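Local atomic coordinates of probable GTP-binding protein EngB (Pyrococcus horikoshii, PDB entry 2CXX), a protein that binds guanine nucleotides as a probable magnesium-dependent GTPase of the EngB family and is predicted to be needed for normal cell division and septation. Residues Gly13-Leu17 with Val26-Lys30; Ile49-Phe54 with Ile72-Ile76; Asn82-Ala86 with Val181-Arg185; Val127-Asp133 with Val159-Ala165. One frame throughout, in Å; residues are numbered along the deposited sequence.

Contact 1 (Gly13-Leu17 with Val26-Lys30). With GDP (guanosine-5'-diphosphate), chain D.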
loop_
_atom_site.group_PDB
_atom_site.type_symbol
_atom_site.label_atom_id
_atom_site.label_comp_id
_atom_site.label_asym_id
_atom_site.label_seq_id
_atom_site.Cartn_x
_atom_site.Cartn_y
_atom_site.Cartn_z
ATOM N N GLY A 13 7.573 2.073 3.885
ATOM C CA GLY A 13 7.363 3.453 4.299
ATOM C C GLY A 13 5.902 3.842 4.512
ATOM O O GLY A 13 5.538 4.991 4.418
ATOM N N LYS A 14 5.062 2.872 4.789
ATOM C CA LYS A 14 3.644 3.155 4.996
ATOM C C LYS A 14 3.367 4.016 6.201
ATOM O O LYS A 14 2.626 5.014 6.091
ATOM C CB LYS A 14 2.904 1.829 5.068
ATOM C CG LYS A 14 1.405 1.960 5.366
ATOM C CD LYS A 14 0.656 0.627 5.000
ATOM C CE LYS A 14 1.065 -0.562 5.854
ATOM N NZ LYS A 14 0.772 -0.233 7.284
ATOM N N SER A 15 3.941 3.691 7.365
ATOM C CA SER A 15 3.681 4.535 8.540
ATOM C C SER A 15 4.255 5.941 8.292
ATOM O O SER A 15 3.636 6.935 8.712
ATOM C CB SER A 15 4.272 3.923 9.822
ATOM O OG SER A 15 5.668 3.759 9.659
ATOM N N THR A 16 5.431 6.062 7.660
ATOM C CA THR A 16 5.969 7.377 7.308
ATOM C C THR A 16 5.005 8.165 6.382
ATOM O O THR A 16 4.725 9.363 6.581
ATOM C CB THR A 16 7.352 7.268 6.582
ATOM O OG1 THR A 16 8.295 6.602 7.441
ATOM C CG2 THR A 16 7.911 8.678 6.338
ATOM N N LEU A 17 4.439 7.497 5.397
ATOM C CA LEU A 17 3.509 8.162 4.465
ATOM C C LEU A 17 2.253 8.643 5.228
ATOM O O LEU A 17 1.778 9.744 5.039
ATOM C CB LEU A 17 3.094 7.179 3.349
ATOM C CG LEU A 17 1.956 7.599 2.433
ATOM C CD1 LEU A 17 2.211 9.005 1.849
ATOM C CD2 LEU A 17 1.803 6.567 1.349
ATOM N N VAL A 26 1.986 6.982 13.775
ATOM C CA VAL A 26 1.370 5.733 14.084
ATOM C C VAL A 26 2.453 4.669 14.042
ATOM O O VAL A 26 3.510 4.842 13.388
ATOM C CB VAL A 26 0.281 5.402 13.040
ATOM C CG1 VAL A 26 -0.719 6.504 13.040
ATOM C CG2 VAL A 26 0.879 5.247 11.658
ATOM N N ARG A 27 2.190 3.591 14.762
ATOM C CA ARG A 27 3.088 2.450 14.825
ATOM C C ARG A 27 4.526 2.807 15.223
ATOM O O ARG A 27 5.498 2.219 14.737
ATOM C CB ARG A 27 3.036 1.723 13.485
ATOM C CG ARG A 27 1.606 1.238 13.178
ATOM C CD ARG A 27 1.604 0.240 12.046
ATOM N NE ARG A 27 0.259 -0.149 11.642
ATOM C CZ ARG A 27 -0.451 -1.102 12.232
ATOM N NH1 ARG A 27 0.044 -1.772 13.269
ATOM N NH2 ARG A 27 -1.659 -1.401 11.759
ATOM N N ARG A 28 4.663 3.759 16.133
ATOM C CA ARG A 28 6.004 4.107 16.580
ATOM C C ARG A 28 6.302 3.587 17.998
ATOM O O ARG A 28 7.342 3.902 18.575
ATOM C CB ARG A 28 6.217 5.617 16.455
ATOM C CG ARG A 28 6.535 6.012 15.005
ATOM C CD ARG A 28 7.850 5.308 14.567
ATOM N NE ARG A 28 8.162 5.545 13.159
ATOM C CZ ARG A 28 7.622 4.860 12.154
ATOM N NH1 ARG A 28 6.747 3.896 12.422
ATOM N NH2 ARG A 28 7.937 5.155 10.887
ATOM N N GLY A 29 5.396 2.780 18.548
ATOM C CA GLY A 29 5.644 2.205 19.856
ATOM C C GLY A 29 4.899 2.771 21.044
ATOM O O GLY A 29 4.903 2.146 22.116
ATOM N N LYS A 30 4.271 3.932 20.894
ATOM C CA LYS A 30 3.551 4.477 22.042
ATOM C C LYS A 30 2.580 3.400 22.465
ATOM O O LYS A 30 2.405 3.135 23.656
ATOM C CB LYS A 30 2.814 5.784 21.710
ATOM C CG LYS A 30 3.655 7.040 22.016
ATOM C CD LYS A 30 2.827 8.336 22.078
ATOM C CE LYS A 30 3.735 9.530 22.413
ATOM N NZ LYS A 30 3.039 10.869 22.482
HETATM P PB GDP D . 6.525 0.705 7.302
HETATM O O1B GDP D . 7.069 -0.529 7.938
HETATM O O2B GDP D . 6.107 0.424 5.803
HETATM O O3B GDP D . 5.609 1.584 8.127
HETATM O O3A GDP D . 7.802 1.628 7.095
HETATM P PA GDP D . 8.432 2.937 7.759
HETATM O O1A GDP D . 7.556 4.100 7.508
HETATM O O2A GDP D . 8.682 2.705 9.295
HETATM O "O5'" GDP D . 9.752 3.208 6.890
HETATM C "C5'" GDP D . 10.613 2.109 6.918
HETATM C "C4'" GDP D . 12.026 2.545 6.511
HETATM O "O4'" GDP D . 11.990 3.194 5.163
HETATM C "C3'" GDP D . 12.679 3.589 7.350
HETATM O "O3'" GDP D . 14.041 3.542 7.794
HETATM C "C2'" GDP D . 12.205 4.926 6.740
HETATM O "O2'" GDP D . 13.187 5.984 7.051
HETATM C "C1'" GDP D . 12.466 4.584 5.270
HETATM N N9 GDP D . 11.687 5.380 4.310
HETATM C C8 GDP D . 10.302 5.657 4.314
HETATM N N7 GDP D . 9.997 6.375 3.288
HETATM C C5 GDP D . 11.131 6.615 2.557
HETATM C C6 GDP D . 11.431 7.321 1.352
HETATM O O6 GDP D . 10.592 7.896 0.730
HETATM N N1 GDP D . 12.743 7.340 0.888
HETATM C C2 GDP D . 13.735 6.702 1.577
HETATM N N2 GDP D . 15.018 6.757 1.081
HETATM N N3 GDP D . 13.486 6.043 2.698
HETATM C C4 GDP D . 12.206 5.979 3.213
HETATM O O HOH W 1 4.417 7.274 11.694
#

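Contact 2 (Ile49-Phe54 with Ile72-Ile76)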
loop_
_atom_site.group_PDB
_atom_site.type_symbol
_atom_site.label_atom_id
_atom_site.label_comp_id
_atom_site.label_asym_id
_atom_site.label_seq_id
_atom_site.Cartn_x
_atom_site.Cartn_y
_atom_site.Cartn_z
ATOM N N ILE A 49 -7.900 3.252 7.686
ATOM C CA ILE A 49 -7.810 1.972 8.391
ATOM C C ILE A 49 -6.486 1.415 7.847
ATOM O O ILE A 49 -6.319 1.170 6.662
ATOM C CB ILE A 49 -9.029 1.073 8.148
ATOM C CG1 ILE A 49 -10.301 1.828 8.555
ATOM C CG2 ILE A 49 -8.876 -0.195 8.997
ATOM C CD1 ILE A 49 -11.572 1.080 8.317
ATOM N N ASP A 50 -5.530 1.273 8.739
ATOM C CA ASP A 50 -4.178 0.879 8.384
ATOM C C ASP A 50 -3.874 -0.565 8.713
ATOM O O ASP A 50 -3.879 -0.947 9.878
ATOM C CB ASP A 50 -3.207 1.797 9.140
ATOM C CG ASP A 50 -1.782 1.501 8.802
ATOM O OD1 ASP A 50 -1.486 1.328 7.598
ATOM O OD2 ASP A 50 -0.960 1.450 9.734
HETATM N N MSE A 51 -3.581 -1.359 7.691
HETATM C CA MSE A 51 -3.285 -2.755 7.849
HETATM C C MSE A 51 -1.851 -2.956 8.290
HETATM O O MSE A 51 -0.989 -2.170 7.945
HETATM C CB MSE A 51 -3.462 -3.479 6.518
HETATM C CG MSE A 51 -4.738 -3.235 5.743
HETATM SE SE MSE A 51 -6.323 -3.836 6.844
HETATM C CE MSE A 51 -7.612 -2.425 6.302
ATOM N N PRO A 52 -1.608 -3.942 9.153
ATOM C CA PRO A 52 -0.217 -4.181 9.551
ATOM C C PRO A 52 0.577 -4.559 8.276
ATOM O O PRO A 52 0.048 -5.142 7.343
ATOM C CB PRO A 52 -0.318 -5.360 10.544
ATOM C CG PRO A 52 -1.700 -5.847 10.452
ATOM C CD PRO A 52 -2.575 -4.775 9.900
ATOM N N GLY A 53 1.857 -4.223 8.236
ATOM C CA GLY A 53 2.660 -4.542 7.049
ATOM C C GLY A 53 2.663 -6.033 6.703
ATOM O O GLY A 53 2.734 -6.904 7.612
ATOM N N PHE A 54 2.613 -6.337 5.403
ATOM C CA PHE A 54 2.651 -7.701 4.898
ATOM C C PHE A 54 4.085 -8.225 4.892
ATOM O O PHE A 54 5.025 -7.485 4.982
ATOM C CB PHE A 54 2.259 -7.759 3.411
ATOM C CG PHE A 54 0.879 -7.246 3.101
ATOM C CD1 PHE A 54 -0.218 -7.741 3.786
ATOM C CD2 PHE A 54 0.703 -6.368 2.036
ATOM C CE1 PHE A 54 -1.508 -7.372 3.415
ATOM C CE2 PHE A 54 -0.574 -5.995 1.651
ATOM C CZ PHE A 54 -1.684 -6.497 2.343
ATOM N N ILE A 72 -6.274 -9.508 7.452
ATOM C CA ILE A 72 -6.379 -8.330 6.566
ATOM C C ILE A 72 -7.367 -8.693 5.465
ATOM O O ILE A 72 -8.248 -7.901 5.138
ATOM C CB ILE A 72 -4.971 -7.956 5.947
ATOM C CG1 ILE A 72 -4.053 -7.479 7.064
ATOM C CG2 ILE A 72 -5.103 -6.866 4.788
ATOM C CD1 ILE A 72 -2.632 -7.295 6.637
ATOM N N VAL A 73 -7.227 -9.877 4.892
ATOM C CA VAL A 73 -8.121 -10.356 3.815
ATOM C C VAL A 73 -9.554 -10.397 4.315
ATOM O O VAL A 73 -10.484 -9.904 3.650
ATOM C CB VAL A 73 -7.685 -11.797 3.357
ATOM C CG1 VAL A 73 -8.846 -12.449 2.626
ATOM C CG2 VAL A 73 -6.402 -11.714 2.434
ATOM N N HIS A 74 -9.745 -10.962 5.497
ATOM C CA HIS A 74 -11.074 -11.071 6.065
ATOM C C HIS A 74 -11.676 -9.677 6.356
ATOM O O HIS A 74 -12.802 -9.408 6.022
ATOM C CB HIS A 74 -11.041 -11.959 7.321
ATOM C CG HIS A 74 -12.408 -12.363 7.799
ATOM N ND1 HIS A 74 -13.312 -13.004 6.983
ATOM C CD2 HIS A 74 -13.073 -12.094 8.954
ATOM C CE1 HIS A 74 -14.477 -13.105 7.605
ATOM N NE2 HIS A 74 -14.359 -12.562 8.802
ATOM N N PHE A 75 -10.901 -8.788 6.937
ATOM C CA PHE A 75 -11.419 -7.449 7.182
ATOM C C PHE A 75 -11.818 -6.770 5.859
ATOM O O PHE A 75 -12.944 -6.239 5.695
ATOM C CB PHE A 75 -10.345 -6.604 7.861
ATOM C CG PHE A 75 -10.818 -5.237 8.217
ATOM C CD1 PHE A 75 -11.382 -4.996 9.480
ATOM C CD2 PHE A 75 -10.748 -4.200 7.271
ATOM C CE1 PHE A 75 -11.870 -3.747 9.796
ATOM C CE2 PHE A 75 -11.235 -2.939 7.580
ATOM C CZ PHE A 75 -11.803 -2.710 8.844
ATOM N N ILE A 76 -10.920 -6.808 4.883
ATOM C CA ILE A 76 -11.254 -6.108 3.608
ATOM C C ILE A 76 -12.425 -6.772 2.869
ATOM O O ILE A 76 -13.304 -6.095 2.307
ATOM C CB ILE A 76 -9.997 -6.025 2.682
ATOM C CG1 ILE A 76 -8.912 -5.239 3.395
ATOM C CG2 ILE A 76 -10.363 -5.381 1.344
ATOM C CD1 ILE A 76 -7.518 -5.273 2.719
#

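Contact 3 (Asn82-Ala86 with Val181-Arg185)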
loop_
_atom_site.group_PDB
_atom_site.type_symbol
_atom_site.label_atom_id
_atom_site.label_comp_id
_atom_site.label_asym_id
_atom_site.label_seq_id
_atom_site.Cartn_x
_atom_site.Cartn_y
_atom_site.Cartn_z
ATOM N N ASN A 82 -17.801 -0.744 2.393
ATOM C CA ASN A 82 -17.603 0.470 3.173
ATOM C C ASN A 82 -16.200 1.003 3.082
ATOM O O ASN A 82 -15.762 1.782 3.937
ATOM C CB ASN A 82 -17.996 0.228 4.646
ATOM C CG ASN A 82 -19.502 0.061 4.804
ATOM O OD1 ASN A 82 -20.278 0.772 4.173
ATOM N ND2 ASN A 82 -19.917 -0.915 5.610
ATOM N N ILE A 83 -15.483 0.575 2.035
ATOM C CA ILE A 83 -14.149 1.060 1.788
ATOM C C ILE A 83 -14.195 1.866 0.492
ATOM O O ILE A 83 -14.482 1.334 -0.594
ATOM C CB ILE A 83 -13.137 -0.097 1.678
ATOM C CG1 ILE A 83 -12.926 -0.730 3.070
ATOM C CG2 ILE A 83 -11.807 0.480 1.117
ATOM C CD1 ILE A 83 -12.300 -2.135 3.039
ATOM N N ASP A 84 -13.923 3.156 0.579
ATOM C CA ASP A 84 -14.002 3.969 -0.634
ATOM C C ASP A 84 -12.814 3.927 -1.581
ATOM O O ASP A 84 -12.977 4.093 -2.806
ATOM C CB ASP A 84 -14.246 5.419 -0.231
ATOM C CG ASP A 84 -15.536 5.584 0.536
ATOM O OD1 ASP A 84 -15.473 5.641 1.781
ATOM O OD2 ASP A 84 -16.633 5.600 -0.125
ATOM N N VAL A 85 -11.625 3.814 -1.019
ATOM C CA VAL A 85 -10.432 3.716 -1.845
ATOM C C VAL A 85 -9.353 3.033 -1.044
ATOM O O VAL A 85 -9.376 3.062 0.160
ATOM C CB VAL A 85 -9.979 5.143 -2.322
ATOM C CG1 VAL A 85 -9.697 5.983 -1.141
ATOM C CG2 VAL A 85 -8.749 5.030 -3.295
ATOM N N ALA A 86 -8.412 2.369 -1.718
ATOM C CA ALA A 86 -7.307 1.692 -1.080
ATOM C C ALA A 86 -6.008 2.289 -1.590
ATOM O O ALA A 86 -5.868 2.644 -2.766
ATOM C CB ALA A 86 -7.334 0.107 -1.397
ATOM N N VAL A 181 -10.306 10.272 -6.446
ATOM C CA VAL A 181 -10.916 8.944 -6.567
ATOM C C VAL A 181 -12.161 8.812 -5.706
ATOM O O VAL A 181 -13.167 8.267 -6.173
ATOM C CB VAL A 181 -9.963 7.796 -6.176
ATOM C CG1 VAL A 181 -10.756 6.445 -6.159
ATOM C CG2 VAL A 181 -8.799 7.762 -7.143
ATOM N N ILE A 182 -12.112 9.317 -4.471
ATOM C CA ILE A 182 -13.247 9.256 -3.559
ATOM C C ILE A 182 -14.469 9.986 -4.132
ATOM O O ILE A 182 -15.599 9.475 -4.077
ATOM C CB ILE A 182 -12.920 9.877 -2.182
ATOM C CG1 ILE A 182 -11.908 9.008 -1.436
ATOM C CG2 ILE A 182 -14.192 10.085 -1.398
ATOM C CD1 ILE A 182 -11.421 9.585 -0.121
ATOM N N ARG A 183 -14.246 11.181 -4.662
ATOM C CA ARG A 183 -15.349 11.923 -5.244
ATOM C C ARG A 183 -15.858 11.236 -6.506
ATOM O O ARG A 183 -17.056 10.998 -6.621
ATOM C CB ARG A 183 -14.928 13.333 -5.623
ATOM C CG ARG A 183 -14.739 14.321 -4.481
ATOM C CD ARG A 183 -14.562 15.716 -5.111
ATOM N NE ARG A 183 -13.778 15.537 -6.331
ATOM C CZ ARG A 183 -13.561 16.451 -7.270
ATOM N NH1 ARG A 183 -14.078 17.686 -7.171
ATOM N NH2 ARG A 183 -12.812 16.110 -8.320
ATOM N N GLU A 184 -14.959 10.942 -7.453
ATOM C CA GLU A 184 -15.349 10.298 -8.711
ATOM C C GLU A 184 -16.196 9.073 -8.421
ATOM O O GLU A 184 -17.150 8.794 -9.159
ATOM C CB GLU A 184 -14.133 9.898 -9.566
ATOM C CG GLU A 184 -13.138 9.073 -8.805
ATOM C CD GLU A 184 -12.530 7.952 -9.597
ATOM O OE1 GLU A 184 -11.617 8.210 -10.431
ATOM O OE2 GLU A 184 -12.966 6.800 -9.365
ATOM N N ARG A 185 -15.872 8.374 -7.326
ATOM C CA ARG A 185 -16.608 7.172 -6.883
ATOM C C ARG A 185 -18.070 7.563 -6.684
ATOM O O ARG A 185 -18.946 6.952 -7.329
ATOM C CB ARG A 185 -16.061 6.642 -5.532
ATOM C CG ARG A 185 -15.221 5.327 -5.526
ATOM C CD ARG A 185 -16.055 4.064 -5.241
ATOM N NE ARG A 185 -15.468 3.126 -4.265
ATOM C CZ ARG A 185 -15.871 1.859 -4.114
ATOM N NH1 ARG A 185 -16.843 1.388 -4.857
ATOM N NH2 ARG A 185 -15.313 1.053 -3.230
#

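Contact 4 (Val127-Asp133 with Val159-Ala165). With GDP (guanosine-5'-diphosphate), chain D.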
loop_
_atom_site.group_PDB
_atom_site.type_symbol
_atom_site.label_atom_id
_atom_site.label_comp_id
_atom_site.label_asym_id
_atom_site.label_seq_id
_atom_site.Cartn_x
_atom_site.Cartn_y
_atom_site.Cartn_z
ATOM N N VAL A 127 -1.610 3.084 -6.202
ATOM C CA VAL A 127 -0.349 2.537 -5.750
ATOM C C VAL A 127 0.587 3.690 -5.474
ATOM O O VAL A 127 0.961 4.405 -6.408
ATOM C CB VAL A 127 0.298 1.630 -6.846
ATOM C CG1 VAL A 127 1.696 1.128 -6.382
ATOM C CG2 VAL A 127 -0.651 0.471 -7.160
ATOM N N ALA A 128 0.981 3.876 -4.210
ATOM C CA ALA A 128 1.947 4.926 -3.849
ATOM C C ALA A 128 3.339 4.284 -4.067
ATOM O O ALA A 128 3.718 3.378 -3.343
ATOM C CB ALA A 128 1.788 5.318 -2.366
ATOM N N VAL A 129 4.081 4.739 -5.069
ATOM C CA VAL A 129 5.392 4.173 -5.361
ATOM C C VAL A 129 6.409 5.000 -4.555
ATOM O O VAL A 129 6.913 6.036 -4.985
ATOM C CB VAL A 129 5.649 4.198 -6.869
ATOM C CG1 VAL A 129 7.018 3.530 -7.131
ATOM C CG2 VAL A 129 4.484 3.409 -7.610
ATOM N N ASN A 130 6.719 4.492 -3.376
ATOM C CA ASN A 130 7.531 5.216 -2.426
ATOM C C ASN A 130 9.016 4.999 -2.621
ATOM O O ASN A 130 9.445 4.082 -3.327
ATOM C CB ASN A 130 7.106 4.826 -0.998
ATOM C CG ASN A 130 7.612 5.814 0.061
ATOM O OD1 ASN A 130 7.669 7.005 -0.198
ATOM N ND2 ASN A 130 7.934 5.332 1.261
ATOM N N LYS A 131 9.764 5.882 -1.986
ATOM C CA LYS A 131 11.240 5.908 -1.999
ATOM C C LYS A 131 11.743 6.364 -3.354
ATOM O O LYS A 131 12.784 5.932 -3.860
ATOM C CB LYS A 131 11.833 4.553 -1.634
ATOM C CG LYS A 131 11.248 4.027 -0.276
ATOM C CD LYS A 131 12.120 2.929 0.329
ATOM C CE LYS A 131 11.550 2.337 1.661
ATOM N NZ LYS A 131 12.330 1.086 2.017
ATOM N N LEU A 132 11.002 7.297 -3.924
ATOM C CA LEU A 132 11.376 7.789 -5.231
ATOM C C LEU A 132 12.822 8.304 -5.299
ATOM O O LEU A 132 13.499 8.243 -6.352
ATOM C CB LEU A 132 10.409 8.905 -5.603
ATOM C CG LEU A 132 10.629 9.637 -6.910
ATOM C CD1 LEU A 132 10.742 8.610 -8.044
ATOM C CD2 LEU A 132 9.449 10.600 -7.131
ATOM N N ASP A 133 13.297 8.808 -4.161
ATOM C CA ASP A 133 14.644 9.345 -4.070
ATOM C C ASP A 133 15.738 8.277 -4.294
ATOM O O ASP A 133 16.902 8.607 -4.524
ATOM C CB ASP A 133 14.785 10.027 -2.696
ATOM C CG ASP A 133 14.436 9.103 -1.549
ATOM O OD1 ASP A 133 13.238 8.792 -1.363
ATOM O OD2 ASP A 133 15.362 8.707 -0.813
ATOM N N VAL A 159 -3.246 5.268 -11.587
ATOM C CA VAL A 159 -2.996 4.304 -10.527
ATOM C C VAL A 159 -1.710 4.506 -9.767
ATOM O O VAL A 159 -1.720 4.557 -8.522
ATOM C CB VAL A 159 -2.992 2.877 -11.087
ATOM C CG1 VAL A 159 -2.704 1.857 -9.965
ATOM C CG2 VAL A 159 -4.349 2.581 -11.716
ATOM N N PHE A 160 -0.625 4.651 -10.516
ATOM C CA PHE A 160 0.729 4.759 -9.939
ATOM C C PHE A 160 1.213 6.166 -9.670
ATOM O O PHE A 160 1.458 6.940 -10.590
ATOM C CB PHE A 160 1.742 4.033 -10.842
ATOM C CG PHE A 160 1.506 2.571 -10.913
ATOM C CD1 PHE A 160 0.746 2.052 -11.934
ATOM C CD2 PHE A 160 2.068 1.712 -9.948
ATOM C CE1 PHE A 160 0.546 0.691 -12.023
ATOM C CE2 PHE A 160 1.883 0.332 -10.019
ATOM C CZ PHE A 160 1.116 -0.168 -11.080
ATOM N N ILE A 161 1.356 6.503 -8.385
ATOM C CA ILE A 161 1.817 7.838 -8.017
ATOM C C ILE A 161 3.158 7.754 -7.289
ATOM O O ILE A 161 3.234 7.299 -6.127
ATOM C CB ILE A 161 0.820 8.538 -7.035
ATOM C CG1 ILE A 161 -0.604 8.483 -7.597
ATOM C CG2 ILE A 161 1.270 9.985 -6.780
ATOM C CD1 ILE A 161 -0.839 9.253 -8.844
ATOM N N PRO A 162 4.241 8.141 -7.966
ATOM C CA PRO A 162 5.518 8.071 -7.254
ATOM C C PRO A 162 5.658 9.208 -6.213
ATOM O O PRO A 162 5.294 10.371 -6.443
ATOM C CB PRO A 162 6.544 8.131 -8.382
ATOM C CG PRO A 162 5.861 8.910 -9.449
ATOM C CD PRO A 162 4.406 8.546 -9.380
ATOM N N ILE A 163 6.177 8.858 -5.033
ATOM C CA ILE A 163 6.348 9.855 -3.958
ATOM C C ILE A 163 7.635 9.545 -3.171
ATOM O O ILE A 163 8.257 8.487 -3.351
ATOM C CB ILE A 163 5.189 9.735 -2.904
ATOM C CG1 ILE A 163 5.108 8.260 -2.466
ATOM C CG2 ILE A 163 3.805 10.052 -3.520
ATOM C CD1 ILE A 163 4.227 8.002 -1.289
ATOM N N SER A 164 8.041 10.498 -2.335
ATOM C CA SER A 164 9.074 10.219 -1.331
ATOM C C SER A 164 8.436 10.654 -0.013
ATOM O O SER A 164 8.329 11.836 0.250
ATOM C CB SER A 164 10.377 11.002 -1.489
ATOM O OG SER A 164 11.195 10.753 -0.340
ATOM N N ALA A 165 7.992 9.686 0.798
ATOM C CA ALA A 165 7.400 9.976 2.085
ATOM C C ALA A 165 8.472 10.592 2.994
ATOM O O ALA A 165 8.139 11.372 3.927
ATOM C CB ALA A 165 6.862 8.676 2.743
HETATM P PB GDP D . 6.525 0.705 7.302
HETATM O O1B GDP D . 7.069 -0.529 7.938
HETATM O O2B GDP D . 6.107 0.424 5.803
HETATM O O3B GDP D . 5.609 1.584 8.127
HETATM O O3A GDP D . 7.802 1.628 7.095
HETATM P PA GDP D . 8.432 2.937 7.759
HETATM O O1A GDP D . 7.556 4.100 7.508
HETATM O O2A GDP D . 8.682 2.705 9.295
HETATM O "O5'" GDP D . 9.752 3.208 6.890
HETATM C "C5'" GDP D . 10.613 2.109 6.918
HETATM C "C4'" GDP D . 12.026 2.545 6.511
HETATM O "O4'" GDP D . 11.990 3.194 5.163
HETATM C "C3'" GDP D . 12.679 3.589 7.350
HETATM O "O3'" GDP D . 14.041 3.542 7.794
HETATM C "C2'" GDP D . 12.205 4.926 6.740
HETATM O "O2'" GDP D . 13.187 5.984 7.051
HETATM C "C1'" GDP D . 12.466 4.584 5.270
HETATM N N9 GDP D . 11.687 5.380 4.310
HETATM C C8 GDP D . 10.302 5.657 4.314
HETATM N N7 GDP D . 9.997 6.375 3.288
HETATM C C5 GDP D . 11.131 6.615 2.557
HETATM C C6 GDP D . 11.431 7.321 1.352
HETATM O O6 GDP D . 10.592 7.896 0.730
HETATM N N1 GDP D . 12.743 7.340 0.888
HETATM C C2 GDP D . 13.735 6.702 1.577
HETATM N N2 GDP D . 15.018 6.757 1.081
HETATM N N3 GDP D . 13.486 6.043 2.698
HETATM C C4 GDP D . 12.206 5.979 3.213
#

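Contact 1 (Gly13-Leu17 with Val26-Lys30)
The P-loop (Walker A, G1 motif) wraps the phosphates of GDP, and V26, R27 and R28, from the loop after helix 14-22, close over S15. G13 N and K14 N each donate to GDP O2B (2.9 and 2.8 Å), S15 N to GDP O3B (2.8 Å) and T16 N to GDP O1A (2.9 Å), so the helix start points its free amides at the diphosphate. G13, at the N-cap with phi 106°, lies against the base, where a CB would clash with GDP N7. S15 joins the two segments: its OG, 2.7 Å from GDP O3B, accepts from R28 NH2 (2.9 Å) and R28 NH1 (3.0 Å), while R28 NH2 also lies 3.0 Å from GDP O2A. S15 is the predicted Mg2+ ligand; no ion is modelled. R28 NH1 also donates to R27 O (3.1 Å). Water 1 bridges S15 O (3.1 Å) and V26 N (3.2 Å). K14 NZ and R27 NE, like charges 4.4 Å apart, both form salt bridges with D50; K14 also bonds M51 O, and R27 the carbonyls of V34 and K37. V26 packs on strand 39-43, whereas L17 faces strand 3-8 and helix 171-184.

Contact 2 (Ile49-Phe54 with Ile72-Ile76)
This is apolar strand-to-helix packing in the alpha/beta G domain: the end of strand 46-50 and the loop that follows pack on helix 62-79 through I49, M51, P52 and F54; D50-G53 fits the DxxG (G3) motif. No hydrogen bond crosses between I49-F54 and I72-I76; 326 Å² is buried, mostly by apolar side chains, with P52 O also 3.5 Å from I72 CD1. I72 carries the largest share. Its CG2 meets M51 CG at 3.8 Å, and its CD1 reaches past P52 (4.1 Å to P52 CD) to the ring of F54. One helical turn on, F75 receives I49 CD1 at its ring edge, 3.8 Å from F75 CZ, and M51, a selenomethionine, beside it: M51 CE stands 3.7 Å from F75 CD2, and M51 SE lies 5.3 Å from the ring centroid, an oblique Met-aromatic contact. The m, m turn of the M51 side chain also brings M51 CE to 4.2 Å from I76 CG1. D50 points elsewhere, making salt bridges with K14 and R27, so the motif gives its polar side chain to the nucleotide site and its apolar ones to the helix. I76 continues the packing onto I5 of strand 3-8 and onto helix 110-120, where F114 also meets the F54 ring. The tightest approach across the two segments is I72 CD1 to F54 CE1, at 3.4 Å.

Contact 3 (Asn82-Ala86 with Val181-Arg185)
R185, the last modelled residue, reaches back from the end of helix 171-184 to the loop that leads into strand 85-91. Its chi1 to chi3 (-107°, -94°, -135°) all fall between the usual wells, and this non-rotameric path lays the edge of the guanidinium against two successive carbonyls: R185 NE donates to D84 O (3.0 Å), and R185 NH2 makes a weak bond to I83 O (2.8 Å). V85 in the p rotamer splits its methyls over the helix: V85 CG2 meets V181 CG1 and V85 CG1 meets I182 CG1, both at 3.8 Å. V181 (t) continues onto I126 and I182 (m, t) onto I4, so the C-terminal helix covers central parallel strands of the alpha/beta G domain, away from the nucleotide. D84, m at chi1, sets its CB 4.4 Å from I182 CG1 but turns its carboxylate to the backbone amide of T3. The polar part thus depends on the position of the I83 and D84 carbonyls, not on their side chains; the rest is aliphatic packing, and no ion pair crosses the contact.

Contact 4 (Val127-Asp133 with Val159-Ala165)
F160 tucks its ring under V127 and V129 of the neighbouring strand: F160 CD2 lies 3.6 Å from V127 CB and 3.8 Å from V129 CG2, the latter at the ring edge, and helix 138-149 covers the same face. The strands pair in parallel, their axes 29° apart, through V127 N to V159 O (2.8 Å), I161 N to V127 O, V129 N to I161 O and I163 N to V129 O (each 2.9 Å). On the other face, A128 CB touches I163 CD1 (3.8 Å). At and beyond the strand ends, L132 N donates to I163 O (3.0 Å) and the side-chain N130 OD1 accepts A165 N (2.9 Å). D133 reads guanine, taking GDP N1 on OD1 and GDP N2 on OD2, both at 2.7 Å. S164 OG sits 3.0 Å from D133 OD1 and 3.1 Å from GDP O6. K131 instead reaches D91. Such coupled loops at the tips of adjacent parallel strands are the guanine-specificity site of GTPases, the NKxD and SA motifs.

Contacts 2 and 4 are buried, whereas contacts 1 and 3 are partly open to solvent. Contacts 1 and 4 hold opposite ends of one ligand, phosphates and guanine, and meet directly: L17 CD2 lies 3.9 Å from I163 CD1. Contact 2 has no hydrogen bond across its segments and is held by apolar side-chain packing, yet its strand end meets contact 1 through K14 NZ to D50 OD1, a 2.8 Å salt bridge. Contacts 2, 3 and 4 reach the same sheet: contact 4 joins two of its strands by backbone bonds, while contacts 2 and 3 pack helices against it. Contact 3, whose centre is about 23 Å from that of contact 1, mixes aliphatic packing with arginine-to-carbonyl bonds.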